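Local structure of glutaredoxin 1 (Francisella tularensis subsp. tularensis, 3MSZ) at residues D47-N50 / Q51-K54; K21-F24 / E25-I29; I36-Y39 / A40-S43. The protein probably reduces protein disulfides as a small glutathione-binding oxidoreductase of the thioredoxin fold. All coordinates share one frame; numbering follows the deposited sequence.

Contact 1 (D47-N50 / Q51-K54); sequences DEMN and QSGK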
loop_
_atom_site.group_PDB
_atom_site.type_symbol
_atom_site.label_atom_id
_atom_site.label_comp_id
_atom_site.label_asym_id
_atom_site.label_seq_id
_atom_site.Cartn_x
_atom_site.Cartn_y
_atom_site.Cartn_z
ATOM N N ASP A 47 -7.097 12.424 -2.686
ATOM C CA ASP A 47 -7.583 13.604 -1.980
ATOM C C ASP A 47 -8.324 13.183 -0.701
ATOM O O ASP A 47 -8.154 13.786 0.366
ATOM C CB ASP A 47 -8.456 14.463 -2.911
ATOM C CG ASP A 47 -7.675 15.025 -4.117
ATOM O OD1 ASP A 47 -6.518 14.599 -4.382
ATOM O OD2 ASP A 47 -8.236 15.904 -4.813
ATOM N N GLU A 48 -9.112 12.114 -0.802
ATOM C CA GLU A 48 -9.781 11.544 0.342
ATOM C C GLU A 48 -8.791 11.097 1.435
ATOM O O GLU A 48 -8.904 11.500 2.572
ATOM C CB GLU A 48 -10.589 10.354 -0.098
ATOM C CG GLU A 48 -11.809 10.724 -0.874
ATOM C CD GLU A 48 -12.699 9.516 -1.150
ATOM O OE1 GLU A 48 -12.177 8.368 -1.125
ATOM O OE2 GLU A 48 -13.913 9.726 -1.387
HETATM N N MSE A 49 -7.834 10.256 1.083
HETATM C CA MSE A 49 -6.819 9.819 2.051
HETATM C C MSE A 49 -6.036 10.994 2.648
HETATM O O MSE A 49 -5.761 10.989 3.844
HETATM C CB MSE A 49 -5.825 8.844 1.389
HETATM C CG MSE A 49 -6.349 7.428 1.168
HETATM SE SE MSE A 49 -6.891 6.500 2.804
HETATM C CE MSE A 49 -8.752 7.124 2.874
ATOM N N ASN A 50 -5.658 11.974 1.814
ATOM C CA ASN A 50 -4.833 13.106 2.271
ATOM C C ASN A 50 -5.557 14.017 3.262
ATOM O O ASN A 50 -4.925 14.833 3.933
ATOM C CB ASN A 50 -4.241 13.938 1.119
ATOM C CG ASN A 50 -3.185 13.159 0.349
ATOM O OD1 ASN A 50 -2.594 12.226 0.899
ATOM N ND2 ASN A 50 -2.964 13.507 -0.916
ATOM N N GLN A 51 -6.859 13.818 3.406
ATOM C CA GLN A 51 -7.632 14.541 4.400
ATOM C C GLN A 51 -8.299 13.632 5.427
ATOM O O GLN A 51 -9.253 14.050 6.110
ATOM C CB GLN A 51 -8.714 15.344 3.695
ATOM C CG GLN A 51 -8.191 16.321 2.705
ATOM C CD GLN A 51 -9.323 17.167 2.170
ATOM O OE1 GLN A 51 -9.704 17.069 0.991
ATOM N NE2 GLN A 51 -9.888 17.990 3.047
ATOM N N SER A 52 -7.830 12.392 5.546
ATOM C CA SER A 52 -8.541 11.418 6.364
ATOM C C SER A 52 -7.915 11.318 7.743
ATOM O O SER A 52 -8.502 10.746 8.651
ATOM C CB SER A 52 -8.425 10.039 5.712
ATOM O OG SER A 52 -7.044 9.628 5.726
ATOM N N GLY A 53 -6.695 11.832 7.884
ATOM C CA GLY A 53 -5.963 11.637 9.118
ATOM C C GLY A 53 -5.204 10.308 9.158
ATOM O O GLY A 53 -4.507 10.045 10.125
ATOM N N LYS A 54 -5.313 9.470 8.129
ATOM C CA LYS A 54 -4.748 8.106 8.207
ATOM C C LYS A 54 -3.385 7.932 7.522
ATOM O O LYS A 54 -2.748 6.891 7.657
ATOM C CB LYS A 54 -5.721 7.053 7.633
ATOM C CG LYS A 54 -7.141 7.082 8.197
ATOM C CD LYS A 54 -7.178 6.833 9.702
ATOM C CE LYS A 54 -8.616 6.873 10.246
ATOM N NZ LYS A 54 -8.871 5.812 11.268
#
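Ser-52 turns its hydroxyl back onto the carbonyl of Met-49, and this junction between a helix end and the following loop is a worked example of a side chain adding to the backbone bonds at a helix end. The polar part is compact. Met-49 O is gripped twice by the same residue: Ser-52 OG donates to it at 2.7 Å, only 18° from the carbonyl plane, while Ser-52 N reaches Met-49 O at 3.0 Å from above that plane. With chi1 at 65°, OG sits between its own N and carbonyl carbon, a position from which it can also accept from Lys-54 N at 3.0 Å. That second bond makes an ST turn, so one hydroxyl links the carbonyl of Met-49 to the outgoing chain. Gln-51 N bonds to Glu-48 O at 3.2 Å, and more weakly to Asp-47 O.

The van der Waals part is lighter. The selenomethionine chain of Met-49 bends at chi2 and chi3, which carries its methyl CE to 4.1 Å from Ser-52 CB. Gln-51, seen to bind glutathione in a crystal structure of this protein though none occupies that site here, rests its aliphatic CG 3.4 Å from the carbonyl oxygen Asp-47 O.

All of this closes helix 39-50 at the surface and starts the loop leading to strand 64-67, where Met-49 packs on Val-55 and Ile-59, and Asn-50 OD1 accepts from Ile-59 N.

Contact 2 (K21-F24 / E25-I29); sequences KQWF and EENNI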
loop_
_atom_site.group_PDB
_atom_site.type_symbol
_atom_site.label_atom_id
_atom_site.label_comp_id
_atom_site.label_asym_id
_atom_site.label_seq_id
_atom_site.Cartn_x
_atom_site.Cartn_y
_atom_site.Cartn_z
ATOM N N LYS A 21 3.238 -6.522 -3.787
ATOM C CA LYS A 21 2.440 -7.763 -3.627
ATOM C C LYS A 21 3.342 -8.989 -3.578
ATOM O O LYS A 21 3.163 -9.877 -2.747
ATOM C CB LYS A 21 1.432 -7.903 -4.765
ATOM C CG LYS A 21 0.327 -6.854 -4.702
ATOM C CD LYS A 21 -0.734 -7.064 -5.780
ATOM C CE LYS A 21 -0.300 -6.418 -7.092
ATOM N NZ LYS A 21 -1.335 -6.576 -8.165
ATOM N N GLN A 22 4.301 -9.035 -4.494
ATOM C CA GLN A 22 5.258 -10.131 -4.534
ATOM C C GLN A 22 5.993 -10.287 -3.211
ATOM O O GLN A 22 6.251 -11.407 -2.760
ATOM C CB GLN A 22 6.280 -9.866 -5.632
ATOM C CG GLN A 22 7.345 -10.909 -5.698
ATOM C CD GLN A 22 8.345 -10.628 -6.830
ATOM O OE1 GLN A 22 8.325 -11.281 -7.868
ATOM N NE2 GLN A 22 9.205 -9.643 -6.622
ATOM N N TRP A 23 6.330 -9.163 -2.578
ATOM C CA TRP A 23 6.995 -9.229 -1.283
ATOM C C TRP A 23 6.111 -9.921 -0.231
ATOM O O TRP A 23 6.571 -10.778 0.536
ATOM C CB TRP A 23 7.405 -7.830 -0.791
ATOM C CG TRP A 23 8.260 -7.884 0.458
ATOM C CD1 TRP A 23 9.631 -8.027 0.513
ATOM C CD2 TRP A 23 7.808 -7.851 1.824
ATOM N NE1 TRP A 23 10.049 -8.068 1.826
ATOM C CE2 TRP A 23 8.960 -7.952 2.652
ATOM C CE3 TRP A 23 6.553 -7.742 2.428
ATOM C CZ2 TRP A 23 8.890 -7.933 4.064
ATOM C CZ3 TRP A 23 6.484 -7.730 3.846
ATOM C CH2 TRP A 23 7.649 -7.834 4.638
ATOM N N PHE A 24 4.849 -9.521 -0.167
ATOM C CA PHE A 24 3.922 -10.129 0.782
ATOM C C PHE A 24 3.740 -11.613 0.479
ATOM O O PHE A 24 3.778 -12.448 1.390
ATOM C CB PHE A 24 2.583 -9.383 0.783
ATOM C CG PHE A 24 2.658 -8.046 1.483
ATOM C CD1 PHE A 24 2.856 -7.986 2.864
ATOM C CD2 PHE A 24 2.562 -6.864 0.772
ATOM C CE1 PHE A 24 2.960 -6.759 3.531
ATOM C CE2 PHE A 24 2.641 -5.629 1.429
ATOM C CZ PHE A 24 2.852 -5.584 2.815
ATOM N N GLU A 25 3.555 -11.925 -0.804
ATOM C CA GLU A 25 3.409 -13.313 -1.254
ATOM C C GLU A 25 4.636 -14.182 -0.955
ATOM O O GLU A 25 4.485 -15.331 -0.571
ATOM C CB GLU A 25 3.050 -13.372 -2.749
ATOM C CG GLU A 25 1.603 -12.926 -3.009
ATOM C CD GLU A 25 1.327 -12.453 -4.437
ATOM O OE1 GLU A 25 2.274 -12.088 -5.175
ATOM O OE2 GLU A 25 0.135 -12.432 -4.813
ATOM N N GLU A 26 5.839 -13.647 -1.136
ATOM C CA GLU A 26 7.073 -14.421 -0.898
ATOM C C GLU A 26 7.269 -14.661 0.580
ATOM O O GLU A 26 8.053 -15.522 0.991
ATOM C CB GLU A 26 8.317 -13.730 -1.515
ATOM C CG GLU A 26 8.306 -13.712 -3.083
ATOM C CD GLU A 26 8.297 -15.140 -3.729
ATOM O OE1 GLU A 26 8.903 -16.080 -3.176
ATOM O OE2 GLU A 26 7.674 -15.326 -4.797
ATOM N N ASN A 27 6.507 -13.937 1.390
ATOM C CA ASN A 27 6.556 -14.118 2.839
ATOM C C ASN A 27 5.254 -14.704 3.422
ATOM O O ASN A 27 5.011 -14.678 4.636
ATOM C CB ASN A 27 6.947 -12.798 3.511
ATOM C CG ASN A 27 8.408 -12.457 3.262
ATOM O OD1 ASN A 27 9.283 -13.030 3.897
ATOM N ND2 ASN A 27 8.681 -11.598 2.270
ATOM N N ASN A 28 4.424 -15.228 2.528
ATOM C CA ASN A 28 3.185 -15.870 2.914
ATOM C C ASN A 28 2.310 -14.965 3.783
ATOM O O ASN A 28 1.743 -15.404 4.792
ATOM C CB ASN A 28 3.476 -17.163 3.660
ATOM C CG ASN A 28 2.263 -18.061 3.727
ATOM O OD1 ASN A 28 1.536 -18.178 2.740
ATOM N ND2 ASN A 28 2.016 -18.679 4.897
ATOM N N ILE A 29 2.213 -13.698 3.394
ATOM C CA ILE A 29 1.375 -12.744 4.106
ATOM C C ILE A 29 0.186 -12.406 3.211
ATOM O O ILE A 29 0.359 -11.914 2.098
ATOM C CB ILE A 29 2.189 -11.487 4.494
ATOM C CG1 ILE A 29 3.272 -11.874 5.504
ATOM C CG2 ILE A 29 1.273 -10.362 5.040
ATOM C CD1 ILE A 29 4.242 -10.747 5.813
#
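A Schellman motif ends helix 15-26, the helix of the beta-alpha-beta unit that connects strands 6-10 and 32-35 in this thioredoxin-type fold. Its two signature bonds are Ile-29 N to Phe-24 O, at 2.8 Å and nearly straight (165°), and Asn-28 N to Glu-25 O. Asn-28 is the C-prime residue, and its positive phi (54°) takes the chain out of the helix. Phe-24 O is shared: Asn-27 N also donates to it, at 3.1 Å, and the two donors approach from opposite faces of the carbonyl plane. One turn earlier the regular helical pattern still holds, with Glu-25 N bonded to Lys-21 O and Glu-26 N to Gln-22 O.

Beyond the backbone, the turn places Ile-29 beside the aromatic residues of the last helical turn. Its CG2 branch, anti to the backbone N, lies 3.6 Å from Phe-24 CD1, while the other branch brings CD1 to 4.2 Å from Trp-23 CZ3. Phe-24 is buried against Val-6 and Ile-8 of strand 6-10 and Leu-78 of helix 75-80; Trp-23 leans on helices 75-80 and 82-85. The motif therefore stops the helix and also returns Ile-29 to the side of the helix that carries Trp-23 and Phe-24. Lys-21 directs its ammonium group away to a salt bridge with Glu-33.

Asn-27 supplies a side-chain bond to the helix end. Its amide ND2 donates to Trp-23 O at 2.9 Å, with that oxygen near the amide plane, an arrangement that helps hold the amide in that orientation. The same nitrogen rides over the centre of the indole, 3.7 Å from Trp-23 CE2, with ring and amide planes 43° apart.

Contact 3 (I36-Y39 / A40-S43); sequences IDDY and AQRS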
loop_
_atom_site.group_PDB
_atom_site.type_symbol
_atom_site.label_atom_id
_atom_site.label_comp_id
_atom_site.label_asym_id
_atom_site.label_seq_id
_atom_site.Cartn_x
_atom_site.Cartn_y
_atom_site.Cartn_z
ATOM N N ILE A 36 -7.465 0.598 -8.380
ATOM C CA ILE A 36 -8.082 1.815 -8.901
ATOM C C ILE A 36 -7.339 2.267 -10.154
ATOM O O ILE A 36 -6.374 3.031 -10.085
ATOM C CB ILE A 36 -8.065 2.934 -7.852
ATOM C CG1 ILE A 36 -6.739 2.920 -7.082
ATOM C CG2 ILE A 36 -9.232 2.759 -6.894
ATOM C CD1 ILE A 36 -6.710 3.828 -5.843
ATOM N N ASP A 37 -7.778 1.778 -11.306
ATOM C CA ASP A 37 -7.025 2.008 -12.553
ATOM C C ASP A 37 -7.170 3.433 -13.095
ATOM O O ASP A 37 -6.195 4.056 -13.538
ATOM C CB ASP A 37 -7.385 0.985 -13.637
ATOM C CG ASP A 37 -6.566 -0.322 -13.525
ATOM O OD1 ASP A 37 -5.634 -0.409 -12.683
ATOM O OD2 ASP A 37 -6.861 -1.265 -14.292
ATOM N N ASP A 38 -8.365 3.983 -13.031
ATOM C CA ASP A 38 -8.511 5.271 -13.721
ATOM C C ASP A 38 -8.016 6.496 -12.945
ATOM O O ASP A 38 -8.003 6.537 -11.696
ATOM C CB ASP A 38 -9.898 5.466 -14.342
ATOM C CG ASP A 38 -10.962 5.699 -13.318
ATOM O OD1 ASP A 38 -11.106 4.826 -12.434
ATOM O OD2 ASP A 38 -11.661 6.737 -13.403
ATOM N N TYR A 39 -7.567 7.482 -13.707
ATOM C CA TYR A 39 -6.979 8.670 -13.130
ATOM C C TYR A 39 -8.001 9.353 -12.224
ATOM O O TYR A 39 -7.656 9.766 -11.113
ATOM C CB TYR A 39 -6.500 9.609 -14.229
ATOM C CG TYR A 39 -5.899 10.907 -13.716
ATOM C CD1 TYR A 39 -4.560 10.978 -13.373
ATOM C CD2 TYR A 39 -6.677 12.064 -13.591
ATOM C CE1 TYR A 39 -4.005 12.163 -12.916
ATOM C CE2 TYR A 39 -6.126 13.261 -13.142
ATOM C CZ TYR A 39 -4.792 13.301 -12.807
ATOM O OH TYR A 39 -4.221 14.467 -12.351
ATOM N N ALA A 40 -9.253 9.432 -12.679
ATOM C CA ALA A 40 -10.326 10.044 -11.871
ATOM C C ALA A 40 -10.519 9.380 -10.501
ATOM O O ALA A 40 -10.585 10.061 -9.473
ATOM C CB ALA A 40 -11.651 10.091 -12.639
ATOM N N GLN A 41 -10.624 8.055 -10.487
ATOM C CA GLN A 41 -10.752 7.305 -9.244
ATOM C C GLN A 41 -9.535 7.447 -8.338
ATOM O O GLN A 41 -9.674 7.510 -7.125
ATOM C CB GLN A 41 -10.973 5.806 -9.517
ATOM C CG GLN A 41 -12.365 5.383 -9.986
ATOM C CD GLN A 41 -12.456 3.864 -10.299
ATOM O OE1 GLN A 41 -11.441 3.159 -10.408
ATOM N NE2 GLN A 41 -13.680 3.372 -10.448
ATOM N N ARG A 42 -8.340 7.448 -8.907
ATOM C CA ARG A 42 -7.136 7.560 -8.086
ATOM C C ARG A 42 -7.017 8.929 -7.446
ATOM O O ARG A 42 -6.655 9.037 -6.272
ATOM C CB ARG A 42 -5.859 7.235 -8.865
ATOM C CG ARG A 42 -5.243 5.875 -8.464
ATOM C CD ARG A 42 -4.064 5.464 -9.345
ATOM N NE ARG A 42 -4.447 5.387 -10.757
ATOM C CZ ARG A 42 -4.070 6.264 -11.690
ATOM N NH1 ARG A 42 -3.282 7.278 -11.370
ATOM N NH2 ARG A 42 -4.476 6.118 -12.954
ATOM N N SER A 43 -7.316 9.984 -8.192
ATOM C CA SER A 43 -7.107 11.315 -7.615
ATOM C C SER A 43 -8.121 11.583 -6.521
ATOM O O SER A 43 -7.833 12.300 -5.576
ATOM C CB SER A 43 -7.122 12.425 -8.665
ATOM O OG SER A 43 -8.225 12.283 -9.502
HETATM O O HOH W 1 -10.068 0.172 -11.338
#
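The guanidinium of Arg-42 takes two backbone carbonyls at its edge, Ile-36 O and Asp-37 O, while Asp-38 O and Tyr-39 CA lie over one of its faces. Here the first turn of helix 39-50, N-capped by Asp-38, is tied by a side chain to the loop that leads into it. Both edge bonds lie close to the guanidinium plane. Arg-42 NE donates to Ile-36 O at 3.1 Å, nearly in line with that carbonyl, and Arg-42 NH2 donates to Asp-37 O at 2.7 Å along an almost straight path (175°). Two successive carbonyls thus fix the rotation of the group. A bend at chi3, -58°, swings the guanidinium back over the loop, leaving the aliphatic part of the chain against Ile-36: in one of the two modelled positions of Ile-36, Arg-42 CG sits 3.6 Å from Ile-36 CG1, a contact that is doubtful for the other.

The cap itself is loose. Asp-38 OD2 accepts from Gln-41 N in a weak bond of 3.4 Å, whereas the backbone bond from Arg-42 N to Asp-38 O is well formed. The Gln-41 side chain is modelled too tightly against Asp-38 for its position to be trusted, and a water that accepts from Asp-37 N has only a weak and doubtful link to Gln-41 OE1.

Around the contact, Ile-36 makes a backbone bond with Thr-10, Asp-37 OD1 accepts from Asn-12 N, and Arg-42 touches Arg-11. A cacodylate ion, probably brought in by the crystallisation medium, lies near the Arg-42 side chain. In this first turn Tyr-39 O receives two donors from one residue, Ser-43 N at 2.9 Å and Ser-43 OG at 3.0 Å.

Along the chain the order is contact 2, contact 3, contact 1. Contacts 3 and 1 mark the start and finish of helix 39-50, their centres about 15 Å apart, so together they frame a single helix. Contact 2 finishes helix 15-26 on the opposite side of the chain's centre, with its centre about 27 Å from that of contact 1 and 25 Å from that of contact 3. Strand 32-35 comes between contacts 2 and 3 in sequence and forms one border of the four-stranded sheet. The three contacts illustrate how a small thioredoxin-type fold defines its helix ends locally, with Gln-51, a glutathione-binding residue in a crystal structure of this protein, at the end of helix 39-50.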